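PDB 1YVU: protein argonaute from Aquifex aeolicus, which cleaves target RNA at sites chosen by short single-stranded DNA guides, using divalent metal ions in its PIWI domain. Local coordinates for residues V185-I190 and T253-V258; I190-R195 and L244-T249; K134-P139 and Q164-L169. One frame throughout, in Å; residues are numbered along the deposited sequence.

Contact 1 of 3, residues V185-I190 and T253-V258; sequences VKPIGI and TILKPV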
loop_
_atom_site.group_PDB
_atom_site.type_symbol
_atom_site.label_atom_id
_atom_site.label_comp_id
_atom_site.label_asym_id
_atom_site.label_seq_id
_atom_site.Cartn_x
_atom_site.Cartn_y
_atom_site.Cartn_z
ATOM N N VAL A 185 -6.485 13.279 6.063
ATOM C CA VAL A 185 -6.928 13.720 7.385
ATOM C C VAL A 185 -7.619 12.584 8.147
ATOM O O VAL A 185 -7.968 11.565 7.568
ATOM C CB VAL A 185 -7.883 14.961 7.317
ATOM C CG1 VAL A 185 -7.101 16.221 7.271
ATOM C CG2 VAL A 185 -8.791 14.894 6.117
ATOM N N LYS A 186 -7.777 12.748 9.456
ATOM C CA LYS A 186 -8.431 11.748 10.289
ATOM C C LYS A 186 -9.194 12.408 11.424
ATOM O O LYS A 186 -8.654 13.322 12.069
ATOM C CB LYS A 186 -7.403 10.785 10.929
ATOM C CG LYS A 186 -8.015 9.731 11.900
ATOM C CD LYS A 186 -7.213 9.569 13.155
ATOM C CE LYS A 186 -7.884 8.651 14.133
ATOM N NZ LYS A 186 -7.125 8.667 15.379
ATOM N N PRO A 187 -10.458 11.974 11.663
ATOM C CA PRO A 187 -11.316 12.495 12.750
ATOM C C PRO A 187 -10.808 11.896 14.081
ATOM O O PRO A 187 -10.336 10.753 14.097
ATOM C CB PRO A 187 -12.691 11.945 12.391
ATOM C CG PRO A 187 -12.637 11.803 10.915
ATOM C CD PRO A 187 -11.284 11.245 10.678
ATOM N N ILE A 188 -10.976 12.615 15.193
ATOM C CA ILE A 188 -10.442 12.180 16.491
ATOM C C ILE A 188 -10.758 10.779 17.043
ATOM O O ILE A 188 -9.842 9.932 17.131
ATOM C CB ILE A 188 -10.566 13.301 17.587
ATOM C CG1 ILE A 188 -9.760 14.534 17.130
ATOM C CG2 ILE A 188 -10.009 12.806 18.952
ATOM C CD1 ILE A 188 -9.717 15.702 18.103
ATOM N N GLY A 189 -12.008 10.540 17.438
ATOM C CA GLY A 189 -12.363 9.227 17.961
ATOM C C GLY A 189 -12.734 8.207 16.880
ATOM O O GLY A 189 -13.374 7.199 17.181
ATOM N N ILE A 190 -12.340 8.479 15.625
ATOM C CA ILE A 190 -12.637 7.623 14.465
ATOM C C ILE A 190 -11.397 6.998 13.757
ATOM O O ILE A 190 -10.466 7.703 13.372
ATOM C CB ILE A 190 -13.541 8.407 13.429
ATOM C CG1 ILE A 190 -14.790 8.977 14.136
ATOM C CG2 ILE A 190 -13.961 7.518 12.252
ATOM C CD1 ILE A 190 -15.827 9.712 13.258
ATOM N N THR A 253 -13.188 21.111 12.416
ATOM C CA THR A 253 -12.931 21.156 13.850
ATOM C C THR A 253 -12.461 19.838 14.458
ATOM O O THR A 253 -11.699 19.843 15.430
ATOM C CB THR A 253 -14.161 21.657 14.632
ATOM O OG1 THR A 253 -15.273 20.769 14.410
ATOM C CG2 THR A 253 -14.511 23.098 14.214
ATOM N N ILE A 254 -12.892 18.713 13.896
ATOM C CA ILE A 254 -12.466 17.427 14.431
ATOM C C ILE A 254 -11.472 16.721 13.525
ATOM O O ILE A 254 -11.160 15.549 13.750
ATOM C CB ILE A 254 -13.644 16.468 14.713
ATOM C CG1 ILE A 254 -14.521 16.321 13.466
ATOM C CG2 ILE A 254 -14.357 16.877 15.992
ATOM C CD1 ILE A 254 -15.018 14.936 13.271
ATOM N N LEU A 255 -10.989 17.409 12.493
ATOM C CA LEU A 255 -10.028 16.802 11.578
ATOM C C LEU A 255 -8.604 17.201 11.871
ATOM O O LEU A 255 -8.290 18.377 12.035
ATOM C CB LEU A 255 -10.358 17.127 10.125
ATOM C CG LEU A 255 -11.630 16.503 9.585
ATOM C CD1 LEU A 255 -12.048 17.170 8.302
ATOM C CD2 LEU A 255 -11.409 15.038 9.380
ATOM N N LYS A 256 -7.761 16.186 11.988
ATOM C CA LYS A 256 -6.347 16.366 12.221
ATOM C C LYS A 256 -5.648 15.751 11.008
ATOM O O LYS A 256 -6.081 14.709 10.528
ATOM C CB LYS A 256 -5.928 15.663 13.518
ATOM C CG LYS A 256 -5.796 16.585 14.756
ATOM C CD LYS A 256 -5.193 15.794 15.948
ATOM C CE LYS A 256 -4.689 16.662 17.118
ATOM N NZ LYS A 256 -3.667 15.931 17.968
ATOM N N PRO A 257 -4.670 16.462 10.408
ATOM C CA PRO A 257 -3.915 15.969 9.244
ATOM C C PRO A 257 -3.017 14.816 9.577
ATOM O O PRO A 257 -2.576 14.674 10.708
ATOM C CB PRO A 257 -3.083 17.171 8.834
ATOM C CG PRO A 257 -3.994 18.294 9.164
ATOM C CD PRO A 257 -4.494 17.922 10.528
ATOM N N VAL A 258 -2.779 13.977 8.580
ATOM C CA VAL A 258 -1.915 12.805 8.716
ATOM C C VAL A 258 -0.674 13.057 7.816
ATOM O O VAL A 258 -0.818 13.300 6.607
ATOM C CB VAL A 258 -2.716 11.517 8.347
ATOM C CG1 VAL A 258 -1.808 10.317 8.269
ATOM C CG2 VAL A 258 -3.798 11.248 9.393
#

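Contact 2 of 3, residues I190-R195 and L244-T249; sequences IDFVGR and LEKGYT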
loop_
_atom_site.group_PDB
_atom_site.type_symbol
_atom_site.label_atom_id
_atom_site.label_comp_id
_atom_site.label_asym_id
_atom_site.label_seq_id
_atom_site.Cartn_x
_atom_site.Cartn_y
_atom_site.Cartn_z
ATOM N N ILE A 190 -12.340 8.479 15.625
ATOM C CA ILE A 190 -12.637 7.623 14.465
ATOM C C ILE A 190 -11.397 6.998 13.757
ATOM O O ILE A 190 -10.466 7.703 13.372
ATOM C CB ILE A 190 -13.541 8.407 13.429
ATOM C CG1 ILE A 190 -14.790 8.977 14.136
ATOM C CG2 ILE A 190 -13.961 7.518 12.252
ATOM C CD1 ILE A 190 -15.827 9.712 13.258
ATOM N N ASP A 191 -11.464 5.672 13.551
ATOM C CA ASP A 191 -10.441 4.814 12.901
ATOM C C ASP A 191 -10.391 5.021 11.359
ATOM O O ASP A 191 -10.152 4.078 10.588
ATOM C CB ASP A 191 -10.837 3.338 13.188
ATOM C CG ASP A 191 -9.814 2.580 14.033
ATOM O OD1 ASP A 191 -8.592 2.718 13.809
ATOM O OD2 ASP A 191 -10.280 1.786 14.892
ATOM N N PHE A 192 -10.520 6.258 10.918
ATOM C CA PHE A 192 -10.582 6.525 9.486
ATOM C C PHE A 192 -9.650 7.613 8.939
ATOM O O PHE A 192 -9.501 8.661 9.536
ATOM C CB PHE A 192 -12.075 6.781 9.123
ATOM C CG PHE A 192 -12.318 7.236 7.713
ATOM C CD1 PHE A 192 -12.129 6.361 6.639
ATOM C CD2 PHE A 192 -12.714 8.566 7.464
ATOM C CE1 PHE A 192 -12.320 6.797 5.308
ATOM C CE2 PHE A 192 -12.914 9.031 6.149
ATOM C CZ PHE A 192 -12.717 8.147 5.062
ATOM N N VAL A 193 -9.072 7.360 7.764
ATOM C CA VAL A 193 -8.187 8.312 7.090
ATOM C C VAL A 193 -8.682 8.437 5.639
ATOM O O VAL A 193 -8.903 7.423 4.954
ATOM C CB VAL A 193 -6.673 7.864 7.132
ATOM C CG1 VAL A 193 -5.797 8.707 6.188
ATOM C CG2 VAL A 193 -6.139 7.971 8.544
ATOM N N GLY A 194 -8.884 9.689 5.218
ATOM C CA GLY A 194 -9.342 10.000 3.875
ATOM C C GLY A 194 -8.675 11.254 3.340
ATOM O O GLY A 194 -8.118 12.030 4.120
ATOM N N ARG A 195 -8.696 11.434 2.019
ATOM C CA ARG A 195 -8.085 12.609 1.378
ATOM C C ARG A 195 -9.120 13.674 1.131
ATOM O O ARG A 195 -10.210 13.371 0.662
ATOM C CB ARG A 195 -7.411 12.269 0.041
ATOM C CG ARG A 195 -6.179 11.396 0.102
ATOM C CD ARG A 195 -5.348 11.564 -1.157
ATOM N NE ARG A 195 -4.295 10.557 -1.281
ATOM C CZ ARG A 195 -3.699 10.221 -2.427
ATOM N NH1 ARG A 195 -4.035 10.815 -3.573
ATOM N NH2 ARG A 195 -2.799 9.245 -2.441
ATOM N N LEU A 244 -14.895 14.439 2.243
ATOM C CA LEU A 244 -13.847 13.476 1.950
ATOM C C LEU A 244 -14.169 12.550 0.769
ATOM O O LEU A 244 -15.312 12.507 0.305
ATOM C CB LEU A 244 -13.466 12.702 3.217
ATOM C CG LEU A 244 -13.038 13.528 4.449
ATOM C CD1 LEU A 244 -12.541 12.607 5.547
ATOM C CD2 LEU A 244 -11.944 14.518 4.117
ATOM N N GLU A 245 -13.141 11.839 0.293
ATOM C CA GLU A 245 -13.182 10.944 -0.874
ATOM C C GLU A 245 -14.416 10.117 -1.184
ATOM O O GLU A 245 -15.080 10.329 -2.215
ATOM C CB GLU A 245 -11.957 10.031 -0.906
ATOM C CG GLU A 245 -11.337 9.665 0.438
ATOM C CD GLU A 245 -9.954 9.031 0.290
ATOM O OE1 GLU A 245 -9.214 9.314 -0.696
ATOM O OE2 GLU A 245 -9.598 8.253 1.200
ATOM N N LYS A 246 -14.740 9.216 -0.261
ATOM C CA LYS A 246 -15.881 8.320 -0.395
ATOM C C LYS A 246 -17.218 9.097 -0.334
ATOM O O LYS A 246 -18.196 8.723 -1.001
ATOM C CB LYS A 246 -15.765 7.205 0.662
ATOM C CG LYS A 246 -14.376 6.463 0.685
ATOM C CD LYS A 246 -14.196 5.486 1.892
ATOM C CE LYS A 246 -12.823 4.800 1.882
ATOM N NZ LYS A 246 -12.590 3.971 3.104
ATOM N N GLY A 247 -17.189 10.241 0.359
ATOM C CA GLY A 247 -18.360 11.096 0.495
ATOM C C GLY A 247 -18.526 11.751 1.857
ATOM O O GLY A 247 -18.988 12.906 1.925
ATOM N N TYR A 248 -18.162 11.004 2.914
ATOM C CA TYR A 248 -18.228 11.369 4.350
ATOM C C TYR A 248 -17.916 12.845 4.659
ATOM O O TYR A 248 -16.821 13.326 4.350
ATOM C CB TYR A 248 -17.233 10.504 5.163
ATOM C CG TYR A 248 -17.373 8.979 5.094
ATOM C CD1 TYR A 248 -17.358 8.296 3.860
ATOM C CD2 TYR A 248 -17.489 8.201 6.271
ATOM C CE1 TYR A 248 -17.462 6.865 3.789
ATOM C CE2 TYR A 248 -17.586 6.748 6.212
ATOM C CZ TYR A 248 -17.576 6.103 4.964
ATOM O OH TYR A 248 -17.672 4.741 4.853
ATOM N N THR A 249 -18.888 13.573 5.214
ATOM C CA THR A 249 -18.678 14.981 5.550
ATOM C C THR A 249 -18.385 15.109 7.024
ATOM O O THR A 249 -19.081 14.511 7.855
ATOM C CB THR A 249 -19.885 15.855 5.193
ATOM O OG1 THR A 249 -20.193 15.680 3.805
ATOM C CG2 THR A 249 -19.582 17.348 5.453
#

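Contact 3 of 3, residues K134-P139 and Q164-L169; sequences KIALIP and QPFETL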
loop_
_atom_site.group_PDB
_atom_site.type_symbol
_atom_site.label_atom_id
_atom_site.label_comp_id
_atom_site.label_asym_id
_atom_site.label_seq_id
_atom_site.Cartn_x
_atom_site.Cartn_y
_atom_site.Cartn_z
ATOM N N LYS A 134 4.552 22.281 15.859
ATOM C CA LYS A 134 4.661 21.206 16.881
ATOM C C LYS A 134 3.837 19.942 16.459
ATOM O O LYS A 134 2.630 20.021 16.202
ATOM C CB LYS A 134 4.172 21.762 18.239
ATOM C CG LYS A 134 4.726 21.112 19.512
ATOM C CD LYS A 134 4.148 21.788 20.788
ATOM C CE LYS A 134 4.552 21.065 22.104
ATOM N NZ LYS A 134 3.886 21.599 23.351
ATOM N N ILE A 135 4.513 18.792 16.373
ATOM C CA ILE A 135 3.917 17.500 15.951
ATOM C C ILE A 135 3.907 16.403 17.066
ATOM O O ILE A 135 4.716 16.446 18.005
ATOM C CB ILE A 135 4.688 16.920 14.689
ATOM C CG1 ILE A 135 4.830 17.967 13.585
ATOM C CG2 ILE A 135 3.944 15.745 14.079
ATOM C CD1 ILE A 135 5.744 17.547 12.450
ATOM N N ALA A 136 2.987 15.433 16.941
ATOM C CA ALA A 136 2.833 14.288 17.861
ATOM C C ALA A 136 2.735 12.990 17.054
ATOM O O ALA A 136 2.166 12.965 15.964
ATOM C CB ALA A 136 1.589 14.452 18.725
ATOM N N LEU A 137 3.315 11.923 17.593
ATOM C CA LEU A 137 3.323 10.602 16.953
ATOM C C LEU A 137 2.285 9.735 17.644
ATOM O O LEU A 137 2.622 8.895 18.465
ATOM C CB LEU A 137 4.703 9.945 17.107
ATOM C CG LEU A 137 5.950 10.696 16.643
ATOM C CD1 LEU A 137 7.122 10.395 17.574
ATOM C CD2 LEU A 137 6.264 10.354 15.201
ATOM N N ILE A 138 1.019 9.933 17.300
ATOM C CA ILE A 138 -0.076 9.188 17.918
ATOM C C ILE A 138 -0.049 7.679 17.643
ATOM O O ILE A 138 0.254 7.265 16.540
ATOM C CB ILE A 138 -1.432 9.861 17.564
ATOM C CG1 ILE A 138 -1.502 11.186 18.331
ATOM C CG2 ILE A 138 -2.649 8.954 17.911
ATOM C CD1 ILE A 138 -2.441 12.205 17.747
ATOM N N PRO A 139 -0.191 6.849 18.696
ATOM C CA PRO A 139 -0.186 5.386 18.532
ATOM C C PRO A 139 -1.529 4.844 18.084
ATOM O O PRO A 139 -2.585 5.247 18.583
ATOM C CB PRO A 139 0.116 4.871 19.936
ATOM C CG PRO A 139 0.668 6.036 20.636
ATOM C CD PRO A 139 -0.064 7.195 20.121
ATOM N N GLN A 164 0.728 13.210 13.431
ATOM C CA GLN A 164 -0.312 14.224 13.402
ATOM C C GLN A 164 0.104 15.514 14.090
ATOM O O GLN A 164 0.838 15.453 15.064
ATOM C CB GLN A 164 -1.567 13.679 14.108
ATOM C CG GLN A 164 -2.497 12.852 13.224
ATOM C CD GLN A 164 -3.683 12.301 13.961
ATOM O OE1 GLN A 164 -4.090 12.806 15.001
ATOM N NE2 GLN A 164 -4.258 11.255 13.415
ATOM N N PRO A 165 -0.317 16.696 13.565
ATOM C CA PRO A 165 0.011 18.002 14.164
ATOM C C PRO A 165 -0.929 18.302 15.335
ATOM O O PRO A 165 -2.044 17.779 15.393
ATOM C CB PRO A 165 -0.252 18.993 13.022
ATOM C CG PRO A 165 -0.146 18.172 11.803
ATOM C CD PRO A 165 -0.851 16.919 12.207
ATOM N N PHE A 166 -0.478 19.162 16.245
ATOM C CA PHE A 166 -1.259 19.549 17.419
ATOM C C PHE A 166 -2.478 20.348 16.989
ATOM O O PHE A 166 -3.578 20.193 17.540
ATOM C CB PHE A 166 -0.386 20.389 18.365
ATOM C CG PHE A 166 0.372 19.572 19.383
ATOM C CD1 PHE A 166 1.473 18.778 18.998
ATOM C CD2 PHE A 166 -0.026 19.571 20.740
ATOM C CE1 PHE A 166 2.178 17.982 19.956
ATOM C CE2 PHE A 166 0.664 18.783 21.721
ATOM C CZ PHE A 166 1.771 17.985 21.320
ATOM N N GLU A 167 -2.271 21.114 15.919
ATOM C CA GLU A 167 -3.280 21.981 15.341
ATOM C C GLU A 167 -4.303 21.181 14.586
ATOM O O GLU A 167 -3.993 20.184 13.940
ATOM C CB GLU A 167 -2.649 22.991 14.380
ATOM C CG GLU A 167 -1.387 23.713 14.884
ATOM C CD GLU A 167 -0.147 23.306 14.107
ATOM O OE1 GLU A 167 -0.081 23.614 12.900
ATOM O OE2 GLU A 167 0.755 22.673 14.696
ATOM N N THR A 168 -5.528 21.661 14.676
ATOM C CA THR A 168 -6.691 21.086 14.027
ATOM C C THR A 168 -6.640 21.518 12.552
ATOM O O THR A 168 -5.767 22.302 12.170
ATOM C CB THR A 168 -7.932 21.667 14.742
ATOM O OG1 THR A 168 -7.937 21.218 16.099
ATOM C CG2 THR A 168 -9.192 21.268 14.112
ATOM N N LEU A 169 -7.525 20.968 11.724
ATOM C CA LEU A 169 -7.593 21.361 10.321
ATOM C C LEU A 169 -8.259 22.742 10.261
ATOM O O LEU A 169 -7.956 23.510 9.374
ATOM C CB LEU A 169 -8.347 20.329 9.467
ATOM C CG LEU A 169 -8.272 20.435 7.925
ATOM C CD1 LEU A 169 -6.866 20.233 7.463
ATOM C CD2 LEU A 169 -9.144 19.432 7.229
#

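Contact 1 of 3, residues V185-I190 and T253-V258
K186 and K256 face each other as a hydrogen-bonded pair of two antiparallel strands, 184-187 and 255-257. Their backbones bond both ways. K186 N gives to K256 O at 2.8 Å, and K256 N gives to K186 O at 3.0 Å. The pairs next to them, V185 with P257 and P187 with L255, are non-hydrogen-bonded. Beyond P187 the strand enters a type I turn, P187 to I190, and I188 N makes a weak bond to I254 O.

V185 can be followed atom by atom. CB lies 3.7 Å from K256 O. CG1 is anti to the carbonyl carbon (chi1 -86°); it sits by K256 O as well and reaches P257, 3.8 Å from its CA and 4.2 Å from its CG. CG2 turns to L255 and meets CD2 at 4.2 Å. V185 thus touches three residues of the partner strand. L255 CD2 is shared in turn, because P187 CG packs on it at 3.8 Å. The side chains of P187 and L255 lie side by side and point the same way. At the turn end, P187 CB meets the tip of I254, CD1, at 3.9 Å.

V185, P187, L255 and P257 form one face of this edge of the PAZ sheet. Helix 169-175 lies on it, with L169 against V185, L255 and P257. The two lysines leave from the other face, where both touch Q164, and V258 CG2 packs on K186 CB.

The chemistry is divided by face: hydrocarbon under the helix and, on the other face, two partly exposed lysines beside Q164. The prolines lack an N-H, but their non-hydrogen-bonded positions require none between these two strands.

Contact 2 of 3, residues I190-R195 and L244-T249
F192 CG is anti to its backbone N (chi1 173°), and L244 CG is anti to its carbonyl carbon (chi1 -55°); the two side chains then run past one another, pointing opposite ways. F192 CE2 meets L244 CD1 at 3.6 Å, at the ring edge. K246 is extended beyond CG and brings its NZ to another edge atom, 3.6 Å from F192 CE1. The Y248 ring is near parallel to that of F192 but slid aside, with centroids 5.1 Å apart, and overlaps it little.

The backbones meet at R195 and E245 through one weak bond, E245 N to R195 O, 3.3 Å. The E245 carboxylate lies beside G194 and R195 N, but the angles at R195 N are poor for bonding. R195 NE is 5.1 Å from E245 OE1, so the opposite charges are near without a salt bridge. The R195 guanidinium points off from the contact, towards R182 and R184, whose like charges lie close.

L244 N bonds Y248 O at 3.1 Å and closes the turn of a beta hairpin, strands 240-244 and 249-251. Contact 2 sets this turn against the start of strand 194-201, within the antiparallel sheet of the PAZ domain.

Contact 3 of 3, residues K134-P139 and Q164-L169
K134, I135 and A136 run antiparallel to Q164, P165 and F166, with the end-to-end directions of the touching parts 134° apart. The two strands, 134-147 and 153-165, are the arms of a long beta hairpin in linker L1. This is the open end of the hairpin, far from its turn. A136 and Q164 form a hydrogen-bonded pair. A136 N gives to Q164 O at 2.9 Å, and Q164 N returns a bond of 2.9 Å to A136 O. Both bonds are nearly straight. F166 N adds a third, 3.2 Å to K134 O, just past the end of strand 153-165. I135 and P165 between them are a non-hydrogen-bonded pair, which suits the missing N-H of the proline.

The side chains divide between the two faces. I135 and P165 share one, and both touch L259. A136 and Q164 share the other.

The F166 ring lies beside the partner strand, with the K134 chain over one face. K134 has CG anti to its backbone N (chi1 -154°), and its chain is extended beyond that. K134 CD stands 4.3 Å above the ring plane of F166, over the centre. K134 NZ lies farther out, 5.0 Å from the ring centroid and 27° off the normal, in an off-centre cation-pi contact. I135 O approaches the ring edge, near its plane. A136 CB comes in obliquely, 3.8 Å from F166 CE1. E167 OE2 comes near K134 O, but both are acceptors and no bond forms; E167 OE1 makes a salt bridge with R175 in helix 169-175.

At the other end of the contact, I138 and Q164 cross obliquely. Q164 is extended beyond CG and touches V258. I138 CD1 lies against the Q164 side chain, nearest to OE1 at 3.3 Å and 4.0 Å from CB.

Contacts 1 and 2 belong to one PAZ sheet, with centres about 9 Å apart. They share I190, and contact 2 is nested in the chain loop that contact 1 closes. V185 N and G194 O, 2.8 Å apart, probably bond and join their strands. Contact 3 lies in linker L1 and just past it, about 10 Å from contact 1 between centres. L169 N, at the start of helix 169-175, probably bonds L255 O at 2.7 Å, joining the chain after the linker to the PAZ edge strand. Contacts 2 and 3 do not touch. Contact 2 alone approaches the PIWI metal site. The R195 side chain is about 7 Å from that of D683 and about 9 Å from the calcium ion.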